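Local coordinates for voltage-sensor containing phosphatase (Ciona intestinalis, PDB 3V0D), which probably dephosphorylates membrane phosphoinositides in response to voltage, through a PTEN-like phosphatase domain followed by a C2 domain, at residues Met199-Val204 with Cys263-Gly268; Phe292-Ser297 with Val329-Ser334; Ser224-Ser229 with Lys271-Ser276; Gln195-Lys200 with Thr296-Gly301. The protein carries 1 engineered substitution. All coordinates share one frame; numbering follows the deposited sequence.

Interaction 1 (Met199-Val204 with Cys263-Gly268); sequences MKKLKV and CPVLAG
K203 lays CG, CD and CE of its extended chain over the carbonyl oxygen of C263, with K203 CD 3.3 Å from C263 O. The contact lies in the beta-sandwich of the PTEN-type C2 domain, where the chain entering strand 202-210 meets the connection that leads from strand 255-260 in one sheet to strand 269-276 in the other. The touching parts run nearly antiparallel, their directions 159° apart, and are joined by a single antiparallel bridge, the hydrogen-bonded pair L202 and L266. L202 N donates to L266 O at 2.9 Å, and the returning bond from L266 N to L202 O is shorter, 2.7 Å. L266 O is touched as well by the CA-H of K201. V265 splits its two methyls between the lysines: CG1 rests on K201 CB at 3.7 Å, and CG2 meets K203 CE. On the buried side V204 CG2 packs on L266 CD1 at 3.8 Å, and I227 of strand 223-229 closes over V204, C263 and L266. C263 holds SG anti to its backbone N (chi1 -171°), and SG accepts a weak, 3.5 Å bond from V204 N. Two waters bridge the C263 end of the contact. One accepts from C263 N and donates to V204 O; the other accepts from K203 NZ and donates to C263 O at 2.7 Å.

Interaction 2 (Phe292-Ser297 with Val329-Ser334); sequences FWFNTS and VKLTFS
In the hydrophobic interior of the C2 beta-sandwich, F292 and F294 of strand 290-295 meet V329, L331 and F333 of strand 328-335. The strand axes pass 11.1 Å apart and cross at -37°, a separation that side chains alone bridge. L331 brings one methyl, CD1, to the tips of both rings of the facing strand. This CD1 meets F292 CE1 at 3.8 Å, tip to tip and near the plane of that ring, and also lies 3.6 Å from F294 CE2. V329 CG1 extends the row, resting on F292 CE2 at 3.8 Å. F294 and F333 approach tip to tip, F294 CE1 being 3.6 Å from F333 CZ with the ring planes inclined at 47°. The W293 side chain, between the two phenylalanines in sequence, points to the other face of its sheet, with NE1 hydrogen-bonded to N96 OD1. Its backbone N and O separately bond the side chains of S177 and R180 of helix 176-191. With no hydrogen bond between the two segments, the contact rests on dispersion and on the exclusion of water, and it depends on the fit of methyls and rings, with no polar group to fix the register of the two segments.

Interaction 3 (Ser224-Ser229 with Lys271-Ser276); sequences SMQIVS and KVRFMS
M225 can be followed outward from the backbone of strand 223-229 across the side chains of its antiparallel neighbour, strand 269-276. Its CB comes 3.9 Å from F274 CE2. CG, anti to the backbone N (chi1 -177°), lies over one face of the F274 ring, displaced toward the rim, and touches V272 CG1 at 3.6 Å. SD then reaches F274 CZ at 3.6 Å, a Met-aromatic contact made obliquely while the two side chains lie side by side. These residues, with I227, line the face turned into the C2 sandwich, where V207 of strand 202-210 packs on M225 and F274. Beneath them runs a regular register of alternating pairs. S224-M275, Q226-R273 and V228-K271 are hydrogen-bonded, each by two backbone bonds; Q226 N to R273 O, for example, measures 2.8 Å. M225-F274 and I227-V272 are the non-hydrogen-bonded pairs. The other face is mixed, with Q226, R273 and K271 beside V228 and M275. There R273 NH1 donates to Q226 OE1 at 2.9 Å; the oxygen lies close to the guanidinium plane, whereas the nitrogen stands above the amide plane. Q226 NE2 hydrogen-bonds to E233 OE2, and D286 forms salt bridges with both R273 and K271. The strand pair is thus amphipathic, apolar toward the partner sheet and more polar on the opposite face, where D286 would offset the two positive charges.

Interaction 4 (Gln195-Lys200 with Thr296-Gly301); sequences QLPPMK and TSLVEG
T296 begins the contact by donating from OG1 to K200 O, a 2.7 Å bond that lies in the carbonyl plane. With OG1 between the backbone N and the carbonyl carbon (chi1 62°), the hydroxyl reaches K200 O and also accepts from G268 N. S297 follows, and in one of its two conformers its OG donates to P198 O at 2.9 Å from above the carbonyl plane. A water that accepts from K200 N donates to both S297 OG, at 2.7 Å, and T296 OG1, tying the two hydroxyls to the incoming backbone. L298, also modelled twice, brings CD2 to P197 CG at 3.9 Å, the side chains meeting at about a right angle. V299 completes the walk. The end of K200, with its unusual chi3 and chi4, is probably directed at V299 O, but NZ is modelled too close to that oxygen and its exact position is doubtful; its weak bond to T296 O shares the doubt. The two loops lie at the interdomain boundary: P197 packs on I188 and L298 on Y184, both of helix 176-191, L298 also meets L100 of helix 100-115, and on the C2 side T296 and V299 rest on L202 of strand 202-210.

Taken together, the four contacts show how the chemistry of one domain changes with depth. Interaction 2 is the fully buried one and purely apolar, joining the two sheets through side chains. Interaction 3 lies within one of those sheets and adds backbone bonding; V272 N bonds F292 O, so the strands of the two interactions are neighbours. Interactions 1, 3 and 4 are all partly buried, but 1 and 4 lie at the sandwich's end, use several bridging waters, and share M199, K200 and a water molecule. T296 links them, since G268 O bonds its backbone N. V299 of interaction 4 packs on F294 and F333, and I227 of interaction 3 on V204, so the end contacts close directly onto the core.

Interaction 1 (Met199-Val204 with Cys263-Gly268)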
loop_
_atom_site.group_PDB
_atom_site.type_symbol
_atom_site.label_atom_id
_atom_site.label_comp_id
_atom_site.label_asym_id
_atom_site.label_seq_id
_atom_site.Cartn_x
_atom_site.Cartn_y
_atom_site.Cartn_z
ATOM N N MET A 199 -5.790 -5.134 -19.752
ATOM C CA MET A 199 -5.575 -6.383 -19.042
ATOM C C MET A 199 -4.363 -7.146 -19.579
ATOM O O MET A 199 -4.115 -7.187 -20.794
ATOM C CB MET A 199 -6.855 -7.236 -19.097
ATOM C CG MET A 199 -6.842 -8.468 -18.172
ATOM S SD MET A 199 -8.347 -9.465 -18.123
ATOM C CE MET A 199 -9.497 -8.363 -17.299
ATOM N N LYS A 200 -3.602 -7.726 -18.658
ATOM C CA LYS A 200 -2.554 -8.657 -19.032
ATOM C C LYS A 200 -2.685 -9.879 -18.145
ATOM O O LYS A 200 -2.669 -9.784 -16.907
ATOM C CB LYS A 200 -1.192 -8.005 -18.868
ATOM C CG LYS A 200 -0.035 -8.817 -19.382
ATOM C CD LYS A 200 1.111 -7.907 -19.788
ATOM C CE LYS A 200 2.223 -7.944 -18.781
ATOM N NZ LYS A 200 2.634 -6.566 -18.442
ATOM N N LYS A 201 -2.825 -11.032 -18.774
ATOM C CA LYS A 201 -2.956 -12.307 -18.082
ATOM C C LYS A 201 -1.597 -12.987 -18.039
ATOM O O LYS A 201 -0.939 -13.132 -19.076
ATOM C CB LYS A 201 -3.956 -13.182 -18.843
ATOM C CG LYS A 201 -5.387 -12.683 -18.759
ATOM C CD LYS A 201 -6.330 -13.559 -19.578
ATOM C CE LYS A 201 -7.708 -12.946 -19.672
ATOM N NZ LYS A 201 -8.539 -13.664 -20.662
ATOM N N LEU A 202 -1.175 -13.398 -16.842
ATOM C CA LEU A 202 0.144 -13.990 -16.642
ATOM C C LEU A 202 0.046 -15.197 -15.734
ATOM O O LEU A 202 -0.898 -15.324 -14.956
ATOM C CB LEU A 202 1.089 -12.990 -15.928
ATOM C CG LEU A 202 1.408 -11.639 -16.582
ATOM C CD1 LEU A 202 2.175 -10.760 -15.596
ATOM C CD2 LEU A 202 2.161 -11.856 -17.878
ATOM N N LYS A 203 1.046 -16.076 -15.802
ATOM C CA LYS A 203 1.244 -17.074 -14.756
ATOM C C LYS A 203 2.620 -16.898 -14.162
ATOM O O LYS A 203 3.578 -16.639 -14.890
ATOM C CB LYS A 203 1.126 -18.502 -15.327
ATOM C CG LYS A 203 -0.297 -18.907 -15.677
ATOM C CD LYS A 203 -0.332 -20.303 -16.268
ATOM C CE LYS A 203 -1.753 -20.760 -16.584
ATOM N NZ LYS A 203 -1.809 -22.164 -17.107
ATOM N N VAL A 204 2.758 -17.060 -12.854
ATOM C CA VAL A 204 4.098 -17.126 -12.262
ATOM C C VAL A 204 4.662 -18.518 -12.499
ATOM O O VAL A 204 3.994 -19.527 -12.179
ATOM C CB VAL A 204 4.044 -16.843 -10.735
ATOM C CG1 VAL A 204 5.393 -17.114 -10.084
ATOM C CG2 VAL A 204 3.621 -15.422 -10.474
ATOM N N CYS A 263 0.413 -22.641 -11.375
ATOM C CA CYS A 263 -0.173 -21.325 -11.127
ATOM C C CYS A 263 -1.381 -21.114 -12.039
ATOM O O CYS A 263 -1.286 -21.326 -13.242
ATOM C CB CYS A 263 0.855 -20.249 -11.409
ATOM S SG CYS A 263 0.337 -18.589 -10.903
ATOM N N PRO A 264 -2.510 -20.645 -11.482
ATOM C CA PRO A 264 -3.628 -20.288 -12.352
ATOM C C PRO A 264 -3.323 -18.982 -13.077
ATOM O O PRO A 264 -2.370 -18.261 -12.744
ATOM C CB PRO A 264 -4.783 -20.088 -11.357
ATOM C CG PRO A 264 -4.111 -19.626 -10.121
ATOM C CD PRO A 264 -2.827 -20.420 -10.066
ATOM N N VAL A 265 -4.127 -18.695 -14.096
ATOM C CA VAL A 265 -4.034 -17.394 -14.762
ATOM C C VAL A 265 -4.271 -16.258 -13.751
ATOM O O VAL A 265 -5.241 -16.292 -12.984
ATOM C CB VAL A 265 -5.032 -17.307 -15.925
ATOM C CG1 VAL A 265 -4.947 -15.940 -16.589
ATOM C CG2 VAL A 265 -4.777 -18.415 -16.969
ATOM N N LEU A 266 -3.356 -15.294 -13.756
ATOM C CA LEU A 266 -3.383 -14.121 -12.867
ATOM C C LEU A 266 -3.660 -12.890 -13.714
ATOM O O LEU A 266 -3.113 -12.727 -14.800
ATOM C CB LEU A 266 -2.012 -13.935 -12.207
ATOM C CG LEU A 266 -1.475 -15.133 -11.422
ATOM C CD1 LEU A 266 -0.096 -14.794 -10.919
ATOM C CD2 LEU A 266 -2.396 -15.585 -10.300
ATOM N N ALA A 267 -4.492 -12.008 -13.183
ATOM C CA ALA A 267 -4.743 -10.727 -13.831
ATOM C C ALA A 267 -5.042 -9.715 -12.735
ATOM O O ALA A 267 -5.654 -10.046 -11.716
ATOM C CB ALA A 267 -5.925 -10.846 -14.793
ATOM N N GLY A 268 -4.570 -8.499 -12.929
ATOM C CA GLY A 268 -4.867 -7.425 -11.993
ATOM C C GLY A 268 -3.857 -7.333 -10.863
ATOM O O GLY A 268 -2.661 -7.551 -11.053
HETATM O O HOH W 1 -4.383 -6.982 -15.787
HETATM O O HOH W 2 -0.429 -23.467 -14.710
HETATM O O HOH W 3 3.146 -22.118 -12.683
#

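Interaction 2 (Phe292-Ser297 with Val329-Ser334)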
loop_
_atom_site.group_PDB
_atom_site.type_symbol
_atom_site.label_atom_id
_atom_site.label_comp_id
_atom_site.label_asym_id
_atom_site.label_seq_id
_atom_site.Cartn_x
_atom_site.Cartn_y
_atom_site.Cartn_z
ATOM N N PHE A 292 4.733 -8.546 -1.107
ATOM C CA PHE A 292 4.640 -7.397 -1.999
ATOM C C PHE A 292 3.410 -7.529 -2.884
ATOM O O PHE A 292 2.898 -8.628 -3.100
ATOM C CB PHE A 292 5.922 -7.213 -2.858
ATOM C CG PHE A 292 6.281 -8.400 -3.674
ATOM C CD1 PHE A 292 5.717 -8.616 -4.936
ATOM C CD2 PHE A 292 7.251 -9.285 -3.203
ATOM C CE1 PHE A 292 6.109 -9.705 -5.703
ATOM C CE2 PHE A 292 7.658 -10.366 -3.977
ATOM C CZ PHE A 292 7.077 -10.590 -5.199
ATOM N N TRP A 293 3.021 -6.396 -3.472
ATOM C CA TRP A 293 1.987 -6.319 -4.500
ATOM C C TRP A 293 2.560 -5.885 -5.825
ATOM O O TRP A 293 3.476 -5.056 -5.886
ATOM C CB TRP A 293 0.941 -5.289 -4.127
ATOM C CG TRP A 293 0.090 -5.614 -2.954
ATOM C CD1 TRP A 293 0.385 -5.491 -1.618
ATOM C CD2 TRP A 293 -1.275 -6.012 -3.011
ATOM N NE1 TRP A 293 -0.718 -5.789 -0.847
ATOM C CE2 TRP A 293 -1.748 -6.114 -1.691
ATOM C CE3 TRP A 293 -2.156 -6.282 -4.070
ATOM C CZ2 TRP A 293 -3.061 -6.454 -1.393
ATOM C CZ3 TRP A 293 -3.458 -6.619 -3.775
ATOM C CH2 TRP A 293 -3.899 -6.700 -2.442
ATOM N N PHE A 294 1.961 -6.358 -6.906
ATOM C CA PHE A 294 2.217 -5.816 -8.227
ATOM C C PHE A 294 0.951 -5.958 -9.065
ATOM O O PHE A 294 0.057 -6.729 -8.729
ATOM C CB PHE A 294 3.420 -6.501 -8.912
ATOM C CG PHE A 294 3.155 -7.926 -9.293
ATOM C CD1 PHE A 294 2.755 -8.247 -10.584
ATOM C CD2 PHE A 294 3.232 -8.952 -8.356
ATOM C CE1 PHE A 294 2.469 -9.548 -10.933
ATOM C CE2 PHE A 294 2.931 -10.273 -8.700
ATOM C CZ PHE A 294 2.555 -10.571 -9.994
ATOM N N ASN A 295 0.898 -5.230 -10.178
ATOM C CA ASN A 295 -0.220 -5.335 -11.106
ATOM C C ASN A 295 0.262 -5.947 -12.414
ATOM O O ASN A 295 1.258 -5.500 -13.002
ATOM C CB ASN A 295 -0.861 -3.967 -11.334
ATOM C CG ASN A 295 -2.131 -4.082 -12.181
ATOM O OD1 ASN A 295 -2.055 -4.317 -13.383
ATOM N ND2 ASN A 295 -3.284 -3.961 -11.557
ATOM N N THR A 296 -0.432 -6.998 -12.854
ATOM C CA THR A 296 0.022 -7.726 -14.048
ATOM C C THR A 296 0.137 -6.847 -15.298
ATOM O O THR A 296 0.971 -7.082 -16.153
ATOM C CB THR A 296 -0.881 -8.918 -14.361
ATOM O OG1 THR A 296 -2.206 -8.457 -14.645
ATOM C CG2 THR A 296 -0.915 -9.934 -13.236
ATOM N N SER A 297 -0.712 -5.824 -15.403
ATOM C CA SER A 297 -0.712 -4.938 -16.571
ATOM C C SER A 297 0.496 -4.064 -16.669
ATOM O O SER A 297 0.783 -3.511 -17.736
ATOM C CB SER A 297 -1.884 -4.000 -16.524
ATOM O OG SER A 297 -3.047 -4.736 -16.598
ATOM N N VAL A 329 13.989 -10.234 -4.779
ATOM C CA VAL A 329 13.049 -11.281 -5.180
ATOM C C VAL A 329 12.641 -10.993 -6.616
ATOM O O VAL A 329 12.252 -9.875 -6.933
ATOM C CB VAL A 329 11.804 -11.311 -4.268
ATOM C CG1 VAL A 329 10.829 -12.408 -4.747
ATOM C CG2 VAL A 329 12.217 -11.571 -2.797
ATOM N N LYS A 330 12.745 -12.013 -7.470
ATOM C CA LYS A 330 12.351 -11.939 -8.879
ATOM C C LYS A 330 11.261 -12.982 -9.142
ATOM O O LYS A 330 11.476 -14.168 -8.861
ATOM C CB LYS A 330 13.547 -12.181 -9.792
ATOM C CG LYS A 330 13.161 -12.275 -11.251
ATOM C CD LYS A 330 14.345 -12.447 -12.160
ATOM C CE LYS A 330 14.899 -13.835 -12.091
ATOM N NZ LYS A 330 15.884 -14.008 -13.190
ATOM N N LEU A 331 10.132 -12.548 -9.705
ATOM C CA LEU A 331 9.156 -13.471 -10.258
ATOM C C LEU A 331 9.340 -13.566 -11.749
ATOM O O LEU A 331 9.483 -12.531 -12.429
ATOM C CB LEU A 331 7.718 -13.020 -9.989
ATOM C CG LEU A 331 7.339 -12.845 -8.525
ATOM C CD1 LEU A 331 5.905 -12.350 -8.416
ATOM C CD2 LEU A 331 7.510 -14.152 -7.770
ATOM N N THR A 332 9.349 -14.788 -12.260
ATOM C CA THR A 332 9.340 -15.053 -13.696
ATOM C C THR A 332 7.917 -15.429 -14.093
ATOM O O THR A 332 7.236 -16.154 -13.363
ATOM C CB THR A 332 10.326 -16.193 -14.007
ATOM O OG1 THR A 332 11.626 -15.793 -13.555
ATOM C CG2 THR A 332 10.374 -16.530 -15.495
ATOM N N PHE A 333 7.495 -14.969 -15.278
ATOM C CA PHE A 333 6.123 -15.160 -15.760
ATOM C C PHE A 333 6.100 -15.825 -17.127
ATOM O O PHE A 333 7.014 -15.624 -17.942
ATOM C CB PHE A 333 5.434 -13.800 -15.969
ATOM C CG PHE A 333 5.349 -12.950 -14.732
ATOM C CD1 PHE A 333 6.092 -11.790 -14.620
ATOM C CD2 PHE A 333 4.497 -13.299 -13.683
ATOM C CE1 PHE A 333 5.993 -10.987 -13.492
ATOM C CE2 PHE A 333 4.390 -12.505 -12.545
ATOM C CZ PHE A 333 5.152 -11.348 -12.450
ATOM N N SER A 334 5.007 -16.529 -17.396
ATOM C CA SER A 334 4.620 -16.870 -18.752
ATOM C C SER A 334 3.388 -16.060 -19.139
ATOM O O SER A 334 2.585 -15.654 -18.294
ATOM C CB SER A 334 4.337 -18.365 -18.877
ATOM O OG SER A 334 3.219 -18.738 -18.091
#

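Interaction 3 (Ser224-Ser229 with Lys271-Ser276)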
loop_
_atom_site.group_PDB
_atom_site.type_symbol
_atom_site.label_atom_id
_atom_site.label_comp_id
_atom_site.label_asym_id
_atom_site.label_seq_id
_atom_site.Cartn_x
_atom_site.Cartn_y
_atom_site.Cartn_z
ATOM N N SER A 224 7.791 -20.696 2.259
ATOM C CA SER A 224 6.646 -20.987 1.407
ATOM C C SER A 224 6.193 -19.663 0.800
ATOM O O SER A 224 6.507 -18.586 1.310
ATOM C CB SER A 224 5.525 -21.688 2.176
ATOM O OG SER A 224 5.190 -20.966 3.329
ATOM N N MET A 225 5.435 -19.756 -0.290
ATOM C CA MET A 225 4.987 -18.572 -1.021
ATOM C C MET A 225 3.510 -18.731 -1.328
ATOM O O MET A 225 3.102 -19.752 -1.883
ATOM C CB MET A 225 5.777 -18.410 -2.322
ATOM C CG MET A 225 5.417 -17.157 -3.098
ATOM S SD MET A 225 6.276 -17.012 -4.666
ATOM C CE MET A 225 5.414 -18.259 -5.618
ATOM N N GLN A 226 2.729 -17.720 -0.974
ATOM C CA GLN A 226 1.300 -17.694 -1.238
ATOM C C GLN A 226 1.010 -16.578 -2.222
ATOM O O GLN A 226 1.462 -15.440 -2.047
ATOM C CB GLN A 226 0.562 -17.416 0.070
ATOM C CG GLN A 226 -0.951 -17.477 -0.058
ATOM C CD GLN A 226 -1.625 -16.981 1.188
ATOM O OE1 GLN A 226 -1.352 -15.873 1.656
ATOM N NE2 GLN A 226 -2.552 -17.779 1.732
ATOM N N ILE A 227 0.226 -16.900 -3.247
ATOM C CA ILE A 227 -0.248 -15.896 -4.208
ATOM C C ILE A 227 -1.732 -15.650 -3.936
ATOM O O ILE A 227 -2.521 -16.606 -3.865
ATOM C CB ILE A 227 -0.033 -16.353 -5.674
ATOM C CG1 ILE A 227 1.435 -16.733 -5.913
ATOM C CG2 ILE A 227 -0.540 -15.268 -6.640
ATOM C CD1 ILE A 227 1.769 -17.154 -7.338
ATOM N N VAL A 228 -2.076 -14.373 -3.787
ATOM C CA VAL A 228 -3.430 -13.939 -3.464
ATOM C C VAL A 228 -3.943 -13.027 -4.581
ATOM O O VAL A 228 -3.224 -12.114 -5.034
ATOM C CB VAL A 228 -3.427 -13.185 -2.105
ATOM C CG1 VAL A 228 -4.777 -12.511 -1.818
ATOM C CG2 VAL A 228 -3.028 -14.112 -0.972
ATOM N N SER A 229 -5.189 -13.259 -4.995
ATOM C CA SER A 229 -5.837 -12.437 -5.999
ATOM C C SER A 229 -7.259 -12.201 -5.535
ATOM O O SER A 229 -7.946 -13.160 -5.186
ATOM C CB SER A 229 -5.877 -13.172 -7.335
ATOM O OG SER A 229 -6.646 -12.470 -8.290
ATOM N N LYS A 271 -0.976 -10.114 -4.827
ATOM C CA LYS A 271 -0.217 -10.021 -3.588
ATOM C C LYS A 271 0.522 -11.334 -3.396
ATOM O O LYS A 271 -0.069 -12.413 -3.532
ATOM C CB LYS A 271 -1.193 -9.796 -2.443
ATOM C CG LYS A 271 -0.568 -9.623 -1.089
ATOM C CD LYS A 271 -1.651 -9.559 0.008
ATOM C CE LYS A 271 -1.085 -9.257 1.348
ATOM N NZ LYS A 271 -2.153 -9.199 2.337
ATOM N N VAL A 272 1.803 -11.252 -3.072
ATOM C CA VAL A 272 2.640 -12.433 -2.906
ATOM C C VAL A 272 3.225 -12.359 -1.510
ATOM O O VAL A 272 3.879 -11.366 -1.152
ATOM C CB VAL A 272 3.754 -12.471 -3.964
ATOM C CG1 VAL A 272 4.542 -13.751 -3.843
ATOM C CG2 VAL A 272 3.156 -12.338 -5.371
ATOM N N ARG A 273 2.972 -13.386 -0.704
ATOM C CA ARG A 273 3.421 -13.440 0.689
ATOM C C ARG A 273 4.398 -14.585 0.853
ATOM O O ARG A 273 4.159 -15.699 0.370
ATOM C CB ARG A 273 2.244 -13.672 1.635
ATOM C CG ARG A 273 1.214 -12.541 1.588
ATOM C CD ARG A 273 -0.043 -12.882 2.429
ATOM N NE ARG A 273 0.259 -12.932 3.855
ATOM C CZ ARG A 273 0.374 -14.039 4.578
ATOM N NH1 ARG A 273 0.135 -15.235 4.059
ATOM N NH2 ARG A 273 0.733 -13.924 5.846
ATOM N N PHE A 274 5.473 -14.331 1.577
ATOM C CA PHE A 274 6.470 -15.356 1.891
ATOM C C PHE A 274 6.413 -15.627 3.373
ATOM O O PHE A 274 6.565 -14.711 4.199
ATOM C CB PHE A 274 7.881 -14.927 1.461
ATOM C CG PHE A 274 8.016 -14.813 -0.010
ATOM C CD1 PHE A 274 7.563 -13.663 -0.667
ATOM C CD2 PHE A 274 8.548 -15.852 -0.768
ATOM C CE1 PHE A 274 7.649 -13.540 -2.039
ATOM C CE2 PHE A 274 8.650 -15.728 -2.175
ATOM C CZ PHE A 274 8.174 -14.559 -2.800
ATOM N N MET A 275 6.196 -16.902 3.707
ATOM C CA MET A 275 6.090 -17.385 5.084
ATOM C C MET A 275 7.286 -18.263 5.406
ATOM O O MET A 275 7.934 -18.792 4.495
ATOM C CB MET A 275 4.772 -18.152 5.251
ATOM C CG MET A 275 3.554 -17.239 5.144
ATOM S SD MET A 275 1.989 -18.079 4.977
ATOM C CE MET A 275 2.152 -18.658 3.298
ATOM N N SER A 276 7.548 -18.436 6.698
ATOM C CA SER A 276 8.683 -19.237 7.105
ATOM C C SER A 276 8.384 -20.055 8.330
ATOM O O SER A 276 7.724 -19.582 9.259
ATOM C CB SER A 276 9.859 -18.321 7.417
ATOM O OG SER A 276 10.958 -19.032 7.944
HETATM O O HOH W 4 6.877 -21.906 5.323
#

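Interaction 4 (Gln195-Lys200 with Thr296-Gly301)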
loop_
_atom_site.group_PDB
_atom_site.type_symbol
_atom_site.label_atom_id
_atom_site.label_comp_id
_atom_site.label_asym_id
_atom_site.label_seq_id
_atom_site.Cartn_x
_atom_site.Cartn_y
_atom_site.Cartn_z
ATOM N N GLN A 195 -6.448 6.308 -17.826
ATOM C CA GLN A 195 -7.321 5.139 -17.981
ATOM C C GLN A 195 -6.623 3.907 -17.425
ATOM O O GLN A 195 -5.393 3.816 -17.464
ATOM C CB GLN A 195 -7.650 4.880 -19.466
ATOM C CG GLN A 195 -8.149 6.107 -20.241
ATOM C CD GLN A 195 -9.548 6.589 -19.858
ATOM O OE1 GLN A 195 -9.901 7.757 -20.111
ATOM N NE2 GLN A 195 -10.359 5.713 -19.308
ATOM N N LEU A 196 -7.398 2.940 -16.929
ATOM C CA LEU A 196 -6.825 1.690 -16.492
ATOM C C LEU A 196 -6.063 1.052 -17.659
ATOM O O LEU A 196 -6.588 0.976 -18.771
ATOM C CB LEU A 196 -7.925 0.731 -16.005
ATOM C CG LEU A 196 -7.428 -0.514 -15.263
ATOM C CD1 LEU A 196 -6.927 -0.136 -13.870
ATOM C CD2 LEU A 196 -8.512 -1.577 -15.170
ATOM N N PRO A 197 -4.834 0.566 -17.426
ATOM C CA PRO A 197 -4.115 -0.099 -18.518
ATOM C C PRO A 197 -4.848 -1.348 -18.991
ATOM O O PRO A 197 -5.612 -1.939 -18.225
ATOM C CB PRO A 197 -2.761 -0.468 -17.877
ATOM C CG PRO A 197 -2.583 0.561 -16.797
ATOM C CD PRO A 197 -3.979 0.755 -16.238
ATOM N N PRO A 198 -4.574 -1.781 -20.223
ATOM C CA PRO A 198 -5.229 -3.002 -20.699
ATOM C C PRO A 198 -4.848 -4.212 -19.855
ATOM O O PRO A 198 -3.726 -4.306 -19.335
ATOM C CB PRO A 198 -4.677 -3.207 -22.114
ATOM C CG PRO A 198 -3.739 -2.132 -22.376
ATOM C CD PRO A 198 -3.626 -1.224 -21.203
ATOM N N MET A 199 -5.790 -5.134 -19.752
ATOM C CA MET A 199 -5.575 -6.383 -19.042
ATOM C C MET A 199 -4.363 -7.146 -19.579
ATOM O O MET A 199 -4.115 -7.187 -20.794
ATOM C CB MET A 199 -6.855 -7.236 -19.097
ATOM C CG MET A 199 -6.842 -8.468 -18.172
ATOM S SD MET A 199 -8.347 -9.465 -18.123
ATOM C CE MET A 199 -9.497 -8.363 -17.299
ATOM N N LYS A 200 -3.602 -7.726 -18.658
ATOM C CA LYS A 200 -2.554 -8.657 -19.032
ATOM C C LYS A 200 -2.685 -9.879 -18.145
ATOM O O LYS A 200 -2.669 -9.784 -16.907
ATOM C CB LYS A 200 -1.192 -8.005 -18.868
ATOM C CG LYS A 200 -0.035 -8.817 -19.382
ATOM C CD LYS A 200 1.111 -7.907 -19.788
ATOM C CE LYS A 200 2.223 -7.944 -18.781
ATOM N NZ LYS A 200 2.634 -6.566 -18.442
ATOM N N THR A 296 -0.432 -6.998 -12.854
ATOM C CA THR A 296 0.022 -7.726 -14.048
ATOM C C THR A 296 0.137 -6.847 -15.298
ATOM O O THR A 296 0.971 -7.082 -16.153
ATOM C CB THR A 296 -0.881 -8.918 -14.361
ATOM O OG1 THR A 296 -2.206 -8.457 -14.645
ATOM C CG2 THR A 296 -0.915 -9.934 -13.236
ATOM N N SER A 297 -0.712 -5.824 -15.403
ATOM C CA SER A 297 -0.712 -4.938 -16.571
ATOM C C SER A 297 0.496 -4.064 -16.669
ATOM O O SER A 297 0.783 -3.511 -17.736
ATOM C CB SER A 297 -1.884 -4.000 -16.524
ATOM O OG SER A 297 -3.047 -4.736 -16.598
ATOM N N LEU A 298 1.182 -3.883 -15.548
ATOM C CA LEU A 298 2.309 -2.980 -15.469
ATOM C C LEU A 298 3.637 -3.721 -15.452
ATOM O O LEU A 298 4.693 -3.104 -15.438
ATOM C CB LEU A 298 2.118 -1.864 -14.442
ATOM C CG LEU A 298 0.926 -0.954 -14.772
ATOM C CD1 LEU A 298 0.676 -0.041 -13.599
ATOM C CD2 LEU A 298 1.143 -0.115 -16.011
ATOM N N VAL A 299 3.580 -5.059 -15.526
ATOM C CA VAL A 299 4.772 -5.894 -15.687
ATOM C C VAL A 299 5.403 -5.627 -17.037
ATOM O O VAL A 299 4.709 -5.514 -18.043
ATOM C CB VAL A 299 4.415 -7.396 -15.537
ATOM C CG1 VAL A 299 5.578 -8.303 -15.955
ATOM C CG2 VAL A 299 4.050 -7.679 -14.107
ATOM N N GLU A 300 6.726 -5.540 -17.029
ATOM C CA GLU A 300 7.501 -5.374 -18.249
ATOM C C GLU A 300 8.256 -6.653 -18.559
ATOM O O GLU A 300 8.958 -7.206 -17.710
ATOM C CB GLU A 300 8.469 -4.201 -18.102
ATOM C CG GLU A 300 7.768 -2.886 -17.787
ATOM C CD GLU A 300 8.731 -1.755 -17.518
ATOM O OE1 GLU A 300 8.925 -1.411 -16.330
ATOM O OE2 GLU A 300 9.293 -1.218 -18.494
ATOM N N GLY A 301 8.096 -7.138 -19.780
ATOM C CA GLY A 301 8.797 -8.331 -20.220
ATOM C C GLY A 301 8.307 -9.546 -19.465
ATOM O O GLY A 301 7.112 -9.672 -19.201
HETATM O O HOH W 5 -4.766 -2.695 -15.456
HETATM O O HOH W 6 -6.273 -3.874 -16.855
HETATM O O HOH W 7 -0.974 -3.446 -20.084
HETATM O O HOH W 1 -4.383 -6.982 -15.787
#